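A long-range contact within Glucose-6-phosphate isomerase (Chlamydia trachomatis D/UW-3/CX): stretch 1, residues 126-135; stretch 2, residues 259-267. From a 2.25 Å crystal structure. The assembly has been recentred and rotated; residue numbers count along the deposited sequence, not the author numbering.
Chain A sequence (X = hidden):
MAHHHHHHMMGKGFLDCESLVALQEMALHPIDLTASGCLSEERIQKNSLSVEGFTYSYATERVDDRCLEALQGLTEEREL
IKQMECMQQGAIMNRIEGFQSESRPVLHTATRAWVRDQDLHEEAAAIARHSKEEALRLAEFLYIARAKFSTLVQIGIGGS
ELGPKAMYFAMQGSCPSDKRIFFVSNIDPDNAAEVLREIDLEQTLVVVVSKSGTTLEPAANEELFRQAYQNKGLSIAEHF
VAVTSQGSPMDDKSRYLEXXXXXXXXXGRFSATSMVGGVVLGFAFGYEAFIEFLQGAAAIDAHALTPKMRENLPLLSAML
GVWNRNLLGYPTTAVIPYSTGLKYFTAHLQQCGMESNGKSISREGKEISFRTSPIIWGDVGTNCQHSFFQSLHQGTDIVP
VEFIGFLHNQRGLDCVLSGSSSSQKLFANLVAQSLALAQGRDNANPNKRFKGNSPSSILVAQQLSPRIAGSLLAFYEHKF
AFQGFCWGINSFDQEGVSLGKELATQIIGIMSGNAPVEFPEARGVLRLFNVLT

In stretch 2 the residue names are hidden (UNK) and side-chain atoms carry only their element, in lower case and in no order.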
# COMPACT_ATOMS: atom_id res chain seq x y z
N ALA A 126 29.93 -7.83 -20.94
CA ALA A 126 29.01 -8.28 -21.98
C ALA A 126 27.63 -7.68 -21.78
O ALA A 126 26.99 -7.23 -22.74
CB ALA A 126 28.95 -9.81 -22.02
N ILE A 127 27.15 -7.66 -20.53
CA ILE A 127 25.85 -7.05 -20.24
C ILE A 127 25.88 -5.56 -20.55
O ILE A 127 24.90 -4.99 -21.04
CB ILE A 127 25.44 -7.31 -18.77
CG1 ILE A 127 25.21 -8.80 -18.51
CG2 ILE A 127 24.23 -6.44 -18.39
CD1 ILE A 127 23.89 -9.34 -19.04
N ALA A 128 27.00 -4.90 -20.26
CA ALA A 128 27.06 -3.47 -20.51
C ALA A 128 27.01 -3.18 -22.00
O ALA A 128 26.29 -2.27 -22.44
CB ALA A 128 28.31 -2.85 -19.88
N ARG A 129 27.74 -3.94 -22.82
CA ARG A 129 27.71 -3.59 -24.23
C ARG A 129 26.40 -4.02 -24.88
O ARG A 129 25.92 -3.34 -25.78
CB ARG A 129 28.89 -4.18 -25.01
CG ARG A 129 29.13 -3.29 -26.22
CD ARG A 129 29.83 -3.91 -27.40
NE ARG A 129 30.76 -4.95 -27.04
CZ ARG A 129 30.54 -6.24 -27.26
NH1 ARG A 129 31.45 -7.12 -26.90
NH2 ARG A 129 29.41 -6.64 -27.83
N HIS A 130 25.80 -5.11 -24.41
CA HIS A 130 24.50 -5.48 -24.97
C HIS A 130 23.42 -4.48 -24.59
O HIS A 130 22.54 -4.16 -25.40
CB HIS A 130 24.13 -6.89 -24.55
CG HIS A 130 25.00 -7.93 -25.19
ND1 HIS A 130 25.46 -9.03 -24.50
CD2 HIS A 130 25.51 -8.01 -26.43
CE1 HIS A 130 26.21 -9.76 -25.31
NE2 HIS A 130 26.26 -9.16 -26.48
N SER A 131 23.49 -3.94 -23.37
CA SER A 131 22.57 -2.87 -22.98
C SER A 131 22.73 -1.65 -23.88
O SER A 131 21.74 -1.05 -24.30
CB SER A 131 22.79 -2.48 -21.51
OG SER A 131 22.54 -3.58 -20.66
N LYS A 132 23.97 -1.28 -24.20
CA LYS A 132 24.19 -0.16 -25.11
C LYS A 132 23.64 -0.47 -26.50
O LYS A 132 22.99 0.37 -27.12
CB LYS A 132 25.67 0.19 -25.17
CG LYS A 132 25.94 1.37 -26.07
CD LYS A 132 27.34 1.92 -25.88
CE LYS A 132 27.46 3.28 -26.56
NZ LYS A 132 28.85 3.86 -26.54
N GLU A 133 23.87 -1.69 -26.98
CA GLU A 133 23.30 -2.09 -28.27
C GLU A 133 21.78 -2.07 -28.24
O GLU A 133 21.14 -1.72 -29.23
CB GLU A 133 23.81 -3.46 -28.68
CG GLU A 133 25.31 -3.55 -28.88
CD GLU A 133 25.79 -4.99 -28.98
OE1 GLU A 133 26.99 -5.23 -28.77
OE2 GLU A 133 24.95 -5.87 -29.27
N GLU A 134 21.17 -2.48 -27.11
CA GLU A 134 19.71 -2.45 -27.01
C GLU A 134 19.19 -1.02 -27.02
O GLU A 134 18.20 -0.72 -27.70
CB GLU A 134 19.24 -3.16 -25.73
CG GLU A 134 19.40 -4.68 -25.76
CD GLU A 134 18.66 -5.33 -26.92
OE1 GLU A 134 17.43 -5.14 -27.03
OE2 GLU A 134 19.30 -6.05 -27.72
N ALA A 135 19.84 -0.13 -26.27
CA ALA A 135 19.40 1.26 -26.18
C ALA A 135 19.45 1.97 -27.53
O ALA A 135 18.54 2.73 -27.87
CB ALA A 135 20.26 2.00 -25.16
N UNK A 259 11.52 -6.98 -30.90
CA UNK A 259 11.83 -7.77 -29.72
C UNK A 259 13.06 -7.15 -29.06
O UNK A 259 14.10 -7.00 -29.71
c UNK A 259 12.10 -9.25 -30.05
c UNK A 259 12.63 -9.99 -28.81
c UNK A 259 10.84 -9.92 -30.63
N UNK A 260 12.94 -6.79 -27.78
CA UNK A 260 14.05 -6.28 -26.98
C UNK A 260 14.43 -7.31 -25.92
O UNK A 260 13.62 -8.16 -25.53
c UNK A 260 11.88 -2.56 -28.71
c UNK A 260 13.70 -4.93 -26.33
c UNK A 260 12.14 -3.57 -27.79
c UNK A 260 14.48 -3.04 -27.81
c UNK A 260 13.44 -3.82 -27.32
c UNK A 260 14.23 -2.01 -28.73
c UNK A 260 12.93 -1.78 -29.19
N UNK A 261 15.67 -7.24 -25.46
CA UNK A 261 16.22 -8.26 -24.58
C UNK A 261 16.68 -7.68 -23.25
O UNK A 261 17.22 -6.57 -23.19
c UNK A 261 17.13 -9.55 -26.58
c UNK A 261 17.40 -9.91 -28.73
c UNK A 261 16.16 -10.41 -26.99
c UNK A 261 17.42 -8.97 -25.23
n UNK A 261 16.36 -10.61 -28.33
n UNK A 261 17.88 -9.26 -27.69
N UNK A 262 16.47 -8.45 -22.20
CA UNK A 262 17.29 -8.46 -21.00
C UNK A 262 18.00 -9.82 -20.97
O UNK A 262 18.00 -10.55 -21.95
c UNK A 262 15.37 -9.19 -19.34
c UNK A 262 15.12 -9.07 -17.84
c UNK A 262 16.44 -8.17 -19.76
c UNK A 262 14.06 -9.02 -20.13
N UNK A 263 18.61 -10.16 -19.84
CA UNK A 263 19.38 -11.40 -19.73
C UNK A 263 19.12 -12.04 -18.37
O UNK A 263 18.45 -11.46 -17.50
c UNK A 263 20.71 -7.94 -20.84
c UNK A 263 20.92 -9.08 -21.62
c UNK A 263 20.65 -6.70 -21.47
n UNK A 263 21.26 -10.18 -23.54
c UNK A 263 21.23 -11.10 -22.52
c UNK A 263 21.07 -8.93 -23.01
c UNK A 263 21.03 -7.69 -23.64
c UNK A 263 21.04 -10.47 -21.32
c UNK A 263 20.88 -11.13 -19.98
c UNK A 263 20.81 -6.59 -22.85
N UNK A 264 19.66 -13.25 -18.18
CA UNK A 264 19.34 -14.06 -17.00
C UNK A 264 19.84 -13.44 -15.70
O UNK A 264 19.21 -13.61 -14.65
c UNK A 264 19.90 -15.47 -17.16
o UNK A 264 19.30 -17.55 -18.15
o UNK A 264 17.83 -15.92 -18.20
c UNK A 264 18.94 -16.39 -17.88
N UNK A 265 20.95 -12.71 -15.76
CA UNK A 265 21.53 -12.06 -14.60
C UNK A 265 20.87 -10.72 -14.25
O UNK A 265 21.41 -9.99 -13.41
c UNK A 265 23.01 -11.82 -14.85
o UNK A 265 23.13 -11.04 -16.01
N UNK A 266 19.78 -10.37 -14.92
CA UNK A 266 19.02 -9.16 -14.65
C UNK A 266 17.78 -9.59 -13.88
O UNK A 266 16.81 -10.08 -14.47
c UNK A 266 21.06 -7.47 -16.11
c UNK A 266 17.88 -7.11 -15.61
c UNK A 266 19.86 -8.13 -16.83
c UNK A 266 18.64 -8.41 -15.94
N UNK A 267 17.79 -9.41 -12.56
CA UNK A 267 16.63 -9.78 -11.76
C UNK A 267 15.42 -8.91 -12.08
O UNK A 267 15.54 -7.69 -12.29

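Position 259 lies in a strand and carries three side-chain carbons, one bearing the other two, none of them touching the helix. This fork at the first carbon is that of valine, and Val 259 makes no contact with the helix.

At position 260 a single carbon leads to a ring of six carbons with no further atom, one ring carbon lying beside the Glu 134 carboxylate, which meets the ring at its edge; this is phenylalanine. The Glu 134 carboxylate lies near the plane of the Phe 260 ring, with CD1 3.7 Å from Glu 134 OE1; the same oxygen lies 3.6 Å from Phe 260 CA.

Position 261 has one carbon followed by a five-membered ring of three carbons and two nitrogens, one nitrogen near the Glu 134 carboxylate: the imidazole of histidine. The backbone of His 261 makes the one hydrogen bond between the stretches, from N to Glu 134 OE1 at 3.2 Å with an angle of 158°. Its ring lies obliquely to the other carboxylate oxygen, ND1 being 3.5 Å from Glu 134 OE2, while NE2 is hydrogen-bonded elsewhere in the structure.

Four carbons forked at the second, clear of the helix, identify position 262 as leucine. Leu 262 ends the strand with its CA-to-CB bond pointing away from the helix, and it makes no contact there.

Position 263 shows one carbon, against Ile 127, and then fused five- and six-membered rings holding eight carbons and one nitrogen, which lie against His 130, Ser 131 and Glu 134, so it is tryptophan. The CA-to-CB bond of Trp 263 points toward the helix, and the residue touches four of its residues: CB is 3.6 Å from Ile 127 CD1, CZ2 is 3.3 Å from His 130 CB, CZ3 is 3.7 Å from Ser 131 OG, and CH2 is 3.8 Å from Glu 134 CG. The His 130 ring is near parallel to the indole but slid aside, so the two barely overlap.

Two carbons, the second carrying two oxygens, make position 264 aspartate; exposed Asp 264 does not touch the helix.

One carbon and one oxygen at position 265, the oxygen against Ile 127, indicate serine, and Ser 265 OG packs 3.6 Å from Ile 127 CD1.

Position 266 has four carbons forked at the first, with one arm two carbons long whose end meets Ile 127: isoleucine. Ile 266 CD1 reaches Ile 127 CG2 at 4.0 Å.

Position 267 has no side-chain atoms and is glycine; Gly 267 is out of reach.

The contact thus joins a polar end to a largely apolar one. Glu 134 fastens the strand through its backbone, Trp 263 spans the helix residues from Ile 127 to Glu 134, and the type I turn from Trp 263 to Ile 266 brings three side chains against Ile 127.

Stretch 2 259-267: VFHLWDSIG
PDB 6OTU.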